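Side-chain contacts in citrate lyase, subunit 1 (Methanosaeta concilii, PDB 6HXI), which probably cleaves citrate with ATP and coenzyme A to give acetyl-CoA and oxaloacetate, as the ATP-grasp and citrate-binding subunit of ATP citrate lyase: residues 218-221 with 222-225; 248-251 with 252-256; 315-318 with 319-323. All coordinates share one frame; numbering follows the deposited sequence.

Contact 1: 218-221 with 222-225; sequences KLDD and AEEY
D220 meets the residues that follow it both through its backbone carbonyl and through its carboxylate. The firmer link is backbone to backbone: E223 N donates to D220 O at 3.0 Å with an N-H...O angle of 161°. Alongside it, the carboxylate leans over the start of the turn. D220 OD1 lies 3.4 Å from A222 N, a weak hydrogen bond, and it also touches the methyl group of A222. The other oxygen, D220 OD2, approaches the aliphatic part of E223, 3.7 Å from CG. One residue further on, E224 N repeats the pattern with a bond of 3.3 Å to D221 O.

These successive i to i+3 bonds fit the 3-10 turn into which strand 209-220 runs as it leaves the antiparallel sheet of the ATP-grasp region. D220 is the last residue of that strand; its carbonyl closes the first turn on E223 N, and its OD1 reaches only as far as A222 N, weakly.

The two acids D220 and E223 cross at about a right angle, their carboxylate planes 90° apart. The bend of E223 at chi2 (-94°) sends its carboxylate off across D220, so that OE1 comes within bonding distance of a shared water. D220 OD2 and E223 OE1 stay 4.4 Å apart. The water donates to both, at 2.7 Å from D220 OD2 and 2.8 Å from E223 OE1, which would probably ease the repulsion between like charges. A second water joins D221 O to E224 OE2 on the more exposed part of the turn.

Further out, D220 OD2 accepts a hydrogen bond from the backbone of E118 of the neighbouring chain of succinyl-CoA ligase (ADP-forming) subunit alpha, whose P117 packs on D220 and E223. D221 OD1 is held by the backbone N of A2, near the start of the chain.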
ATOM      1  N   LYS C 218     -47.382  18.325  43.431  1.00 48.14           N
ATOM      2  CA  LYS C 218     -46.093  17.633  43.497  1.00 46.22           C
ATOM      3  C   LYS C 218     -45.830  17.000  42.144  1.00 48.57           C
ATOM      4  O   LYS C 218     -46.726  16.387  41.558  1.00 46.73           O
ATOM      5  CB  LYS C 218     -46.105  16.539  44.573  1.00 48.52           C
ATOM      6  CG  LYS C 218     -45.888  17.025  45.997  1.00 53.43           C
ATOM      7  CD  LYS C 218     -45.980  15.855  46.956  1.00 56.81           C
ATOM      8  CE  LYS C 218     -45.507  16.200  48.341  1.00 68.39           C
ATOM      9  NZ  LYS C 218     -45.379  14.962  49.151  1.00 83.22           N
ATOM     10  N   LEU C 219     -44.603  17.146  41.632  1.00 45.71           N
ATOM     11  CA  LEU C 219     -44.208  16.531  40.364  1.00 42.65           C
ATOM     12  C   LEU C 219     -43.259  15.390  40.674  1.00 46.40           C
ATOM     13  O   LEU C 219     -42.474  15.495  41.619  1.00 45.61           O
ATOM     14  CB  LEU C 219     -43.525  17.538  39.439  1.00 42.16           C
ATOM     15  CG  LEU C 219     -44.343  18.720  38.936  1.00 45.93           C
ATOM     16  CD1 LEU C 219     -43.451  19.744  38.255  1.00 45.94           C
ATOM     17  CD2 LEU C 219     -45.434  18.270  37.973  1.00 46.99           C
ATOM     18  N   ASP C 220     -43.358  14.273  39.918  1.00 43.52           N
ATOM     19  CA  ASP C 220     -42.415  13.173  40.056  1.00 43.26           C
ATOM     20  C   ASP C 220     -41.180  13.667  39.288  1.00 47.21           C
ATOM     21  O   ASP C 220     -41.238  13.760  38.052  1.00 46.15           O
ATOM     22  CB  ASP C 220     -42.972  11.896  39.416  1.00 44.58           C
ATOM     23  CG  ASP C 220     -41.948  10.781  39.236  1.00 48.36           C
ATOM     24  OD1 ASP C 220     -40.937  10.766  39.981  1.00 51.62           O
ATOM     25  OD2 ASP C 220     -42.166   9.917  38.368  1.00 50.80           O
ATOM     26  N   ASP C 221     -40.090  14.030  40.014  1.00 44.47           N
ATOM     27  CA  ASP C 221     -38.894  14.640  39.412  1.00 44.92           C
ATOM     28  C   ASP C 221     -38.215  13.737  38.333  1.00 47.60           C
ATOM     29  O   ASP C 221     -37.543  14.269  37.440  1.00 46.42           O
ATOM     30  CB  ASP C 221     -37.898  15.154  40.486  1.00 48.15           C
ATOM     31  CG  ASP C 221     -36.929  14.182  41.131  1.00 61.28           C
ATOM     32  OD1 ASP C 221     -37.130  12.957  40.999  1.00 63.03           O
ATOM     33  OD2 ASP C 221     -35.962  14.650  41.778  1.00 71.63           O
ATOM     34  N   ALA C 222     -38.465  12.401  38.386  1.00 44.06           N
ATOM     35  CA  ALA C 222     -37.973  11.388  37.426  1.00 43.60           C
ATOM     36  C   ALA C 222     -38.553  11.588  36.008  1.00 47.92           C
ATOM     37  O   ALA C 222     -38.012  11.050  35.047  1.00 48.93           O
ATOM     38  CB  ALA C 222     -38.305   9.990  37.925  1.00 43.08           C
ATOM     39  N   GLU C 223     -39.651  12.356  35.894  1.00 43.58           N
ATOM     40  CA  GLU C 223     -40.372  12.677  34.648  1.00 42.60           C
ATOM     41  C   GLU C 223     -39.684  13.750  33.786  1.00 45.65           C
ATOM     42  O   GLU C 223     -40.059  13.914  32.618  1.00 44.67           O
ATOM     43  CB  GLU C 223     -41.811  13.134  34.978  1.00 42.98           C
ATOM     44  CG  GLU C 223     -42.726  12.011  35.419  1.00 45.08           C
ATOM     45  CD  GLU C 223     -43.559  11.366  34.329  1.00 54.78           C
ATOM     46  OE1 GLU C 223     -44.418  10.523  34.675  1.00 58.92           O
ATOM     47  OE2 GLU C 223     -43.382  11.719  33.140  1.00 60.63           O
ATOM     48  N   GLU C 224     -38.688  14.469  34.364  1.00 42.81           N
ATOM     49  CA  GLU C 224     -37.960  15.595  33.757  1.00 44.20           C
ATOM     50  C   GLU C 224     -37.641  15.442  32.272  1.00 46.05           C
ATOM     51  O   GLU C 224     -37.942  16.351  31.509  1.00 46.16           O
ATOM     52  CB  GLU C 224     -36.685  15.921  34.535  1.00 46.89           C
ATOM     53  CG  GLU C 224     -36.233  17.366  34.386  1.00 62.13           C
ATOM     54  CD  GLU C 224     -35.062  17.804  35.248  1.00 93.00           C
ATOM     55  OE1 GLU C 224     -34.505  18.886  34.960  1.00 92.45           O
ATOM     56  OE2 GLU C 224     -34.730  17.100  36.231  1.00 96.24           O
ATOM     57  N   TYR C 225     -37.055  14.294  31.875  1.00 41.60           N
ATOM     58  CA  TYR C 225     -36.645  13.961  30.504  1.00 41.62           C
ATOM     59  C   TYR C 225     -37.816  13.972  29.500  1.00 47.11           C
ATOM     60  O   TYR C 225     -37.627  14.307  28.332  1.00 48.68           O
ATOM     61  CB  TYR C 225     -35.872  12.623  30.497  1.00 40.37           C
ATOM     62  CG  TYR C 225     -35.512  12.067  29.127  1.00 41.06           C
ATOM     63  CD1 TYR C 225     -34.400  12.531  28.433  1.00 44.15           C
ATOM     64  CD2 TYR C 225     -36.249  11.032  28.556  1.00 41.21           C
ATOM     65  CE1 TYR C 225     -34.079  12.037  27.161  1.00 44.68           C
ATOM     66  CE2 TYR C 225     -35.948  10.540  27.283  1.00 42.35           C
ATOM     67  CZ  TYR C 225     -34.848  11.028  26.597  1.00 50.95           C
ATOM     68  OH  TYR C 225     -34.500  10.468  25.380  1.00 52.18           O
TER
HETATM   69  O   HOH W   1     -44.633   9.534  37.321  1.00 42.90           O
HETATM   70  O   HOH W   2     -34.803  13.925  36.735  1.00 59.77           O

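Contact 2: 248-251 with 252-256; sequences ELFI and KEIDS. With NA (sodium ion), chain N.
F250 and I254 form the main apolar contact, one turn apart on the helix. The terminal methyl of I254 sits over one face of the phenyl ring, CD1 lying 3.8 Å from the ring centroid of F250 and 20° off the ring normal, which meets the geometry of a CH-pi contact. It is offset over the CE2-CZ side of the ring, with I254 CD1 3.6 Å from both F250 CE2 and F250 CZ. The CB of F250 leads away from the next turn, but chi1 (169°) sets CG beside the carbonyl carbon and so swings the ring back to the I254 methyl. I251 joins from the preceding turn, its CD1 3.9 Å from I254 CD1. With an alanine in place of F250, I254 CD1 is likely to lose its aromatic face and a gap to open toward H316 and T320.

Backbone hydrogen bonding runs in the i to i+4 pattern of an alpha helix, here 246-256 of the citrate-binding region. D255 N to I251 O is the shortest of its four bonds across the segments, at 2.9 Å and 168°. The bond from E253 N to L249 O is more bent. I251 also packs on Y317 and T320 of helix 311-325 and on L264 of strand 261-266, so this apolar side of the helix faces the fold's interior.

Among the polar side chains, S256 OG donates to E253 O at 2.7 Å, a side-chain-to-backbone bond three residues back, while the carboxylate of E253 forms a salt bridge with K257. Near the start of the helix, E248 OE2 forms a salt bridge with R242 and accepts from the backbone N of I266.

Metal coordination comes from the backbone: D255 O binds the sodium ion at 2.4 Å, and the carbonyls of T258 and A260 complete the observed protein ligands. D255 OD1 accepts from L262 N and lies 3.1 Å from the sodium ion, where its negative charge could partly offset that of the metal.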
ATOM      1  N   GLU C 248     -25.217  22.054  47.082  1.00 59.69           N
ATOM      2  CA  GLU C 248     -26.273  21.070  46.841  1.00 59.73           C
ATOM      3  C   GLU C 248     -26.704  21.052  45.378  1.00 66.67           C
ATOM      4  O   GLU C 248     -26.931  19.978  44.822  1.00 64.52           O
ATOM      5  CB  GLU C 248     -27.490  21.347  47.722  1.00 61.70           C
ATOM      6  CG  GLU C 248     -27.304  20.912  49.158  1.00 72.16           C
ATOM      7  CD  GLU C 248     -28.554  21.004  50.002  1.00 83.21           C
ATOM      8  OE1 GLU C 248     -29.664  20.787  49.466  1.00 83.32           O
ATOM      9  OE2 GLU C 248     -28.416  21.239  51.222  1.00 72.33           O
ATOM     10  N   LEU C 249     -26.820  22.244  44.765  1.00 66.49           N
ATOM     11  CA  LEU C 249     -27.212  22.399  43.366  1.00 66.68           C
ATOM     12  C   LEU C 249     -26.105  21.939  42.417  1.00 67.29           C
ATOM     13  O   LEU C 249     -26.410  21.458  41.323  1.00 67.16           O
ATOM     14  CB  LEU C 249     -27.686  23.842  43.081  1.00 69.13           C
ATOM     15  CG  LEU C 249     -29.030  24.209  43.762  1.00 76.17           C
ATOM     16  CD1 LEU C 249     -29.094  25.673  44.150  1.00 78.72           C
ATOM     17  CD2 LEU C 249     -30.238  23.804  42.894  1.00 80.13           C
ATOM     18  N   PHE C 250     -24.830  22.027  42.864  1.00 61.16           N
ATOM     19  CA  PHE C 250     -23.659  21.555  42.122  1.00 58.91           C
ATOM     20  C   PHE C 250     -23.665  20.025  42.059  1.00 59.25           C
ATOM     21  O   PHE C 250     -23.339  19.458  41.016  1.00 60.68           O
ATOM     22  CB  PHE C 250     -22.355  22.071  42.771  1.00 61.50           C
ATOM     23  CG  PHE C 250     -21.086  21.437  42.252  1.00 62.55           C
ATOM     24  CD1 PHE C 250     -20.690  21.613  40.933  1.00 66.36           C
ATOM     25  CD2 PHE C 250     -20.299  20.646  43.076  1.00 64.57           C
ATOM     26  CE1 PHE C 250     -19.526  21.003  40.446  1.00 67.57           C
ATOM     27  CE2 PHE C 250     -19.123  20.056  42.594  1.00 67.70           C
ATOM     28  CZ  PHE C 250     -18.743  20.237  41.282  1.00 66.08           C
ATOM     29  N   ILE C 251     -24.049  19.360  43.178  1.00 52.09           N
ATOM     30  CA  ILE C 251     -24.125  17.903  43.311  1.00 50.31           C
ATOM     31  C   ILE C 251     -25.288  17.365  42.458  1.00 53.68           C
ATOM     32  O   ILE C 251     -25.117  16.366  41.742  1.00 54.17           O
ATOM     33  CB  ILE C 251     -24.147  17.468  44.810  1.00 53.06           C
ATOM     34  CG1 ILE C 251     -22.827  17.859  45.549  1.00 55.03           C
ATOM     35  CG2 ILE C 251     -24.458  15.989  44.996  1.00 53.12           C
ATOM     36  CD1 ILE C 251     -21.468  17.418  44.891  1.00 65.98           C
ATOM     37  N   LYS C 252     -26.437  18.076  42.493  1.00 48.41           N
ATOM     38  CA  LYS C 252     -27.644  17.800  41.712  1.00 47.14           C
ATOM     39  C   LYS C 252     -27.327  17.886  40.228  1.00 51.74           C
ATOM     40  O   LYS C 252     -27.854  17.103  39.440  1.00 51.19           O
ATOM     41  CB  LYS C 252     -28.774  18.781  42.078  1.00 49.34           C
ATOM     42  CG  LYS C 252     -29.506  18.398  43.362  1.00 60.59           C
ATOM     43  CD  LYS C 252     -30.756  19.239  43.578  1.00 73.71           C
ATOM     44  CE  LYS C 252     -31.517  18.869  44.836  1.00 87.65           C
ATOM     45  NZ  LYS C 252     -32.341  17.638  44.662  1.00 97.60           N
ATOM     46  N   GLU C 253     -26.416  18.810  39.862  1.00 50.33           N
ATOM     47  CA  GLU C 253     -25.950  19.028  38.493  1.00 50.40           C
ATOM     48  C   GLU C 253     -25.091  17.826  38.001  1.00 52.78           C
ATOM     49  O   GLU C 253     -25.239  17.407  36.851  1.00 50.62           O
ATOM     50  CB  GLU C 253     -25.213  20.378  38.406  1.00 53.16           C
ATOM     51  CG  GLU C 253     -24.838  20.835  37.006  1.00 69.47           C
ATOM     52  CD  GLU C 253     -23.418  20.495  36.586  1.00116.54           C
ATOM     53  OE1 GLU C 253     -22.473  20.876  37.317  1.00123.99           O
ATOM     54  OE2 GLU C 253     -23.248  19.864  35.515  1.00120.45           O
ATOM     55  N   ILE C 254     -24.235  17.261  38.873  1.00 51.24           N
ATOM     56  CA  ILE C 254     -23.424  16.076  38.553  1.00 50.96           C
ATOM     57  C   ILE C 254     -24.359  14.868  38.394  1.00 55.93           C
ATOM     58  O   ILE C 254     -24.267  14.148  37.403  1.00 57.65           O
ATOM     59  CB  ILE C 254     -22.310  15.834  39.615  1.00 54.06           C
ATOM     60  CG1 ILE C 254     -21.330  17.021  39.678  1.00 55.49           C
ATOM     61  CG2 ILE C 254     -21.562  14.500  39.387  1.00 53.62           C
ATOM     62  CD1 ILE C 254     -20.763  17.231  41.037  1.00 69.52           C
ATOM     63  N   ASP C 255     -25.291  14.695  39.337  1.00 52.71           N
ATOM     64  CA  ASP C 255     -26.292  13.624  39.373  1.00 52.08           C
ATOM     65  C   ASP C 255     -27.168  13.528  38.099  1.00 55.41           C
ATOM     66  O   ASP C 255     -27.670  12.444  37.797  1.00 54.20           O
ATOM     67  CB  ASP C 255     -27.191  13.809  40.626  1.00 53.62           C
ATOM     68  CG  ASP C 255     -28.202  12.706  40.872  1.00 64.98           C
ATOM     69  OD1 ASP C 255     -27.784  11.570  41.162  1.00 65.61           O
ATOM     70  OD2 ASP C 255     -29.411  12.980  40.779  1.00 76.48           O
ATOM     71  N   SER C 256     -27.370  14.653  37.381  1.00 53.41           N
ATOM     72  CA  SER C 256     -28.222  14.738  36.180  1.00 53.33           C
ATOM     73  C   SER C 256     -27.563  14.219  34.902  1.00 57.99           C
ATOM     74  O   SER C 256     -28.268  13.835  33.962  1.00 58.82           O
ATOM     75  CB  SER C 256     -28.741  16.164  35.985  1.00 56.57           C
ATOM     76  OG  SER C 256     -27.696  17.079  35.715  1.00 62.50           O
TER
HETATM   77 NA    NA N 502     -28.373  10.266  38.362  1.00 41.27          NA

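Contact 3: 315-318 with 319-323; sequences YHYT and CTILD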
ATOM      1  N   TYR C 315     -14.692  12.505  42.925  1.00 49.51           N
ATOM      2  CA  TYR C 315     -13.713  13.539  43.259  1.00 51.33           C
ATOM      3  C   TYR C 315     -14.424  14.866  43.546  1.00 58.36           C
ATOM      4  O   TYR C 315     -14.188  15.457  44.597  1.00 60.32           O
ATOM      5  CB  TYR C 315     -12.683  13.679  42.124  1.00 53.67           C
ATOM      6  CG  TYR C 315     -11.861  14.937  42.207  1.00 57.47           C
ATOM      7  CD1 TYR C 315     -10.767  15.016  43.058  1.00 60.36           C
ATOM      8  CD2 TYR C 315     -12.192  16.064  41.453  1.00 58.64           C
ATOM      9  CE1 TYR C 315     -10.012  16.181  43.155  1.00 63.30           C
ATOM     10  CE2 TYR C 315     -11.449  17.238  41.548  1.00 61.06           C
ATOM     11  CZ  TYR C 315     -10.357  17.288  42.398  1.00 68.48           C
ATOM     12  OH  TYR C 315      -9.622  18.432  42.509  1.00 74.14           O
ATOM     13  N   HIS C 316     -15.311  15.316  42.627  1.00 54.73           N
ATOM     14  CA  HIS C 316     -16.091  16.556  42.777  1.00 55.24           C
ATOM     15  C   HIS C 316     -17.013  16.537  43.977  1.00 59.29           C
ATOM     16  O   HIS C 316     -17.150  17.556  44.644  1.00 60.84           O
ATOM     17  CB  HIS C 316     -16.850  16.907  41.497  1.00 55.31           C
ATOM     18  CG  HIS C 316     -15.945  17.318  40.383  1.00 59.41           C
ATOM     19  ND1 HIS C 316     -15.924  16.630  39.177  1.00 60.76           N
ATOM     20  CD2 HIS C 316     -15.028  18.311  40.335  1.00 62.93           C
ATOM     21  CE1 HIS C 316     -15.009  17.234  38.434  1.00 61.10           C
ATOM     22  NE2 HIS C 316     -14.444  18.251  39.086  1.00 63.03           N
ATOM     23  N   TYR C 317     -17.610  15.368  44.271  1.00 54.14           N
ATOM     24  CA  TYR C 317     -18.475  15.133  45.415  1.00 53.14           C
ATOM     25  C   TYR C 317     -17.677  15.281  46.716  1.00 56.84           C
ATOM     26  O   TYR C 317     -18.129  15.980  47.622  1.00 58.12           O
ATOM     27  CB  TYR C 317     -19.086  13.729  45.318  1.00 53.78           C
ATOM     28  CG  TYR C 317     -20.156  13.444  46.349  1.00 56.64           C
ATOM     29  CD1 TYR C 317     -21.492  13.759  46.104  1.00 58.36           C
ATOM     30  CD2 TYR C 317     -19.840  12.827  47.555  1.00 58.14           C
ATOM     31  CE1 TYR C 317     -22.483  13.480  47.045  1.00 60.18           C
ATOM     32  CE2 TYR C 317     -20.825  12.534  48.496  1.00 59.66           C
ATOM     33  CZ  TYR C 317     -22.143  12.877  48.246  1.00 68.02           C
ATOM     34  OH  TYR C 317     -23.106  12.599  49.187  1.00 70.17           O
ATOM     35  N   THR C 318     -16.508  14.612  46.810  1.00 52.70           N
ATOM     36  CA  THR C 318     -15.630  14.633  47.983  1.00 54.04           C
ATOM     37  C   THR C 318     -15.095  16.044  48.214  1.00 61.38           C
ATOM     38  O   THR C 318     -14.991  16.461  49.366  1.00 62.83           O
ATOM     39  CB  THR C 318     -14.510  13.557  47.887  1.00 58.60           C
ATOM     40  OG1 THR C 318     -15.072  12.287  47.557  1.00 51.29           O
ATOM     41  CG2 THR C 318     -13.709  13.410  49.188  1.00 58.84           C
ATOM     42  N   CYS C 319     -14.782  16.779  47.123  1.00 58.36           N
ATOM     43  CA  CYS C 319     -14.298  18.168  47.166  1.00 60.93           C
ATOM     44  C   CYS C 319     -15.364  19.069  47.780  1.00 66.75           C
ATOM     45  O   CYS C 319     -15.027  19.961  48.557  1.00 68.34           O
ATOM     46  CB  CYS C 319     -13.912  18.656  45.770  1.00 61.83           C
ATOM     47  SG  CYS C 319     -12.258  18.148  45.233  1.00 66.34           S
ATOM     48  N   THR C 320     -16.648  18.821  47.432  1.00 62.50           N
ATOM     49  CA  THR C 320     -17.805  19.567  47.939  1.00 62.54           C
ATOM     50  C   THR C 320     -17.975  19.368  49.450  1.00 65.36           C
ATOM     51  O   THR C 320     -18.129  20.355  50.168  1.00 65.70           O
ATOM     52  CB  THR C 320     -19.076  19.207  47.156  1.00 63.54           C
ATOM     53  OG1 THR C 320     -18.801  19.294  45.768  1.00 58.79           O
ATOM     54  CG2 THR C 320     -20.248  20.117  47.488  1.00 62.74           C
ATOM     55  N   ILE C 321     -17.955  18.093  49.916  1.00 60.98           N
ATOM     56  CA  ILE C 321     -18.086  17.734  51.337  1.00 61.42           C
ATOM     57  C   ILE C 321     -16.929  18.341  52.128  1.00 66.80           C
ATOM     58  O   ILE C 321     -17.179  18.997  53.143  1.00 67.54           O
ATOM     59  CB  ILE C 321     -18.247  16.196  51.561  1.00 63.41           C
ATOM     60  CG1 ILE C 321     -19.649  15.723  51.086  1.00 62.50           C
ATOM     61  CG2 ILE C 321     -17.978  15.800  53.043  1.00 64.44           C
ATOM     62  CD1 ILE C 321     -19.879  14.250  51.101  1.00 67.53           C
ATOM     63  N   LEU C 322     -15.680  18.177  51.623  1.00 62.42           N
ATOM     64  CA  LEU C 322     -14.478  18.718  52.260  1.00 63.35           C
ATOM     65  C   LEU C 322     -14.534  20.221  52.373  1.00 66.73           C
ATOM     66  O   LEU C 322     -14.252  20.743  53.444  1.00 67.43           O
ATOM     67  CB  LEU C 322     -13.188  18.271  51.562  1.00 62.98           C
ATOM     68  CG  LEU C 322     -12.843  16.796  51.699  1.00 65.92           C
ATOM     69  CD1 LEU C 322     -11.818  16.408  50.711  1.00 65.65           C
ATOM     70  CD2 LEU C 322     -12.396  16.449  53.102  1.00 67.91           C
ATOM     71  N   ASP C 323     -14.967  20.909  51.302  1.00 62.37           N
ATOM     72  CA  ASP C 323     -15.107  22.367  51.277  1.00 63.63           C
ATOM     73  C   ASP C 323     -15.958  22.851  52.437  1.00 67.42           C
ATOM     74  O   ASP C 323     -15.477  23.640  53.241  1.00 69.08           O
ATOM     75  CB  ASP C 323     -15.701  22.862  49.937  1.00 64.69           C
ATOM     76  CG  ASP C 323     -15.876  24.371  49.839  1.00 78.13           C
ATOM     77  OD1 ASP C 323     -15.072  25.107  50.460  1.00 82.03           O
ATOM     78  OD2 ASP C 323     -16.806  24.816  49.140  1.00 84.25           O
TER
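Y315 has its CG opposite the backbone N (chi1 165°), while C319 turns its sulfur to the side of its own N (chi1 -82°), and together these torsions set SG over one face of the tyrosine ring. SG of C319 lies 3.7 Å from the Y315 centroid, 21° off the ring normal and displaced toward the phenol end: a sulfur-aromatic contact, with CZ of Y315 the nearest carbon at 3.5 Å. The ring's far end is fixed by a hydrogen bond from Y315 OH to E361.

The same one-turn spacing pairs Y317 with I321, whose CD1 comes obliquely to Y317 CE2 at 3.3 Å, a tight approach. T318 runs alongside L322, with T318 CG2 3.9 Å from L322 CD1. Such i to i+4 pairs line the alpha helix 311-325, one flank of which packs on V355 and A358 of helix 348-361 and another on F250 and I251 of helix 246-256.

H316 O is gripped twice: T320 N donates to H316 O at 3.1 Å and T320 OG1 at 2.6 Å, reaching the oxygen from opposite faces of the carbonyl plane. This satisfies a buried threonine hydroxyl inside its own helix. Y317, also buried, directs its OH to the backbone carbonyl of K263 in strand 261-266.

How the contacts relate
Contacts 2 and 3 share an interface within the citrate-binding region: helices 246-256 and 311-325 touch where F250 CE2 lies 3.3 Å from T320 OG1 and I251 CG2 packs on Y317 CE1. Contact 3 is mostly buried, and its chemistry is aromatic, sulfur and aliphatic, with one buried threonine hydroxyl bonded to its own helix, whereas contact 2 is mixed, apolar toward that partner helix and charged or metal-binding along its other parts. Contact 1 stands apart in the ATP-grasp region, its centre about 16 Å from that of contact 2 and about 27 Å from that of contact 3. It is a strand-to-turn junction at a subunit boundary, where acids and waters carry most of the side-chain contact.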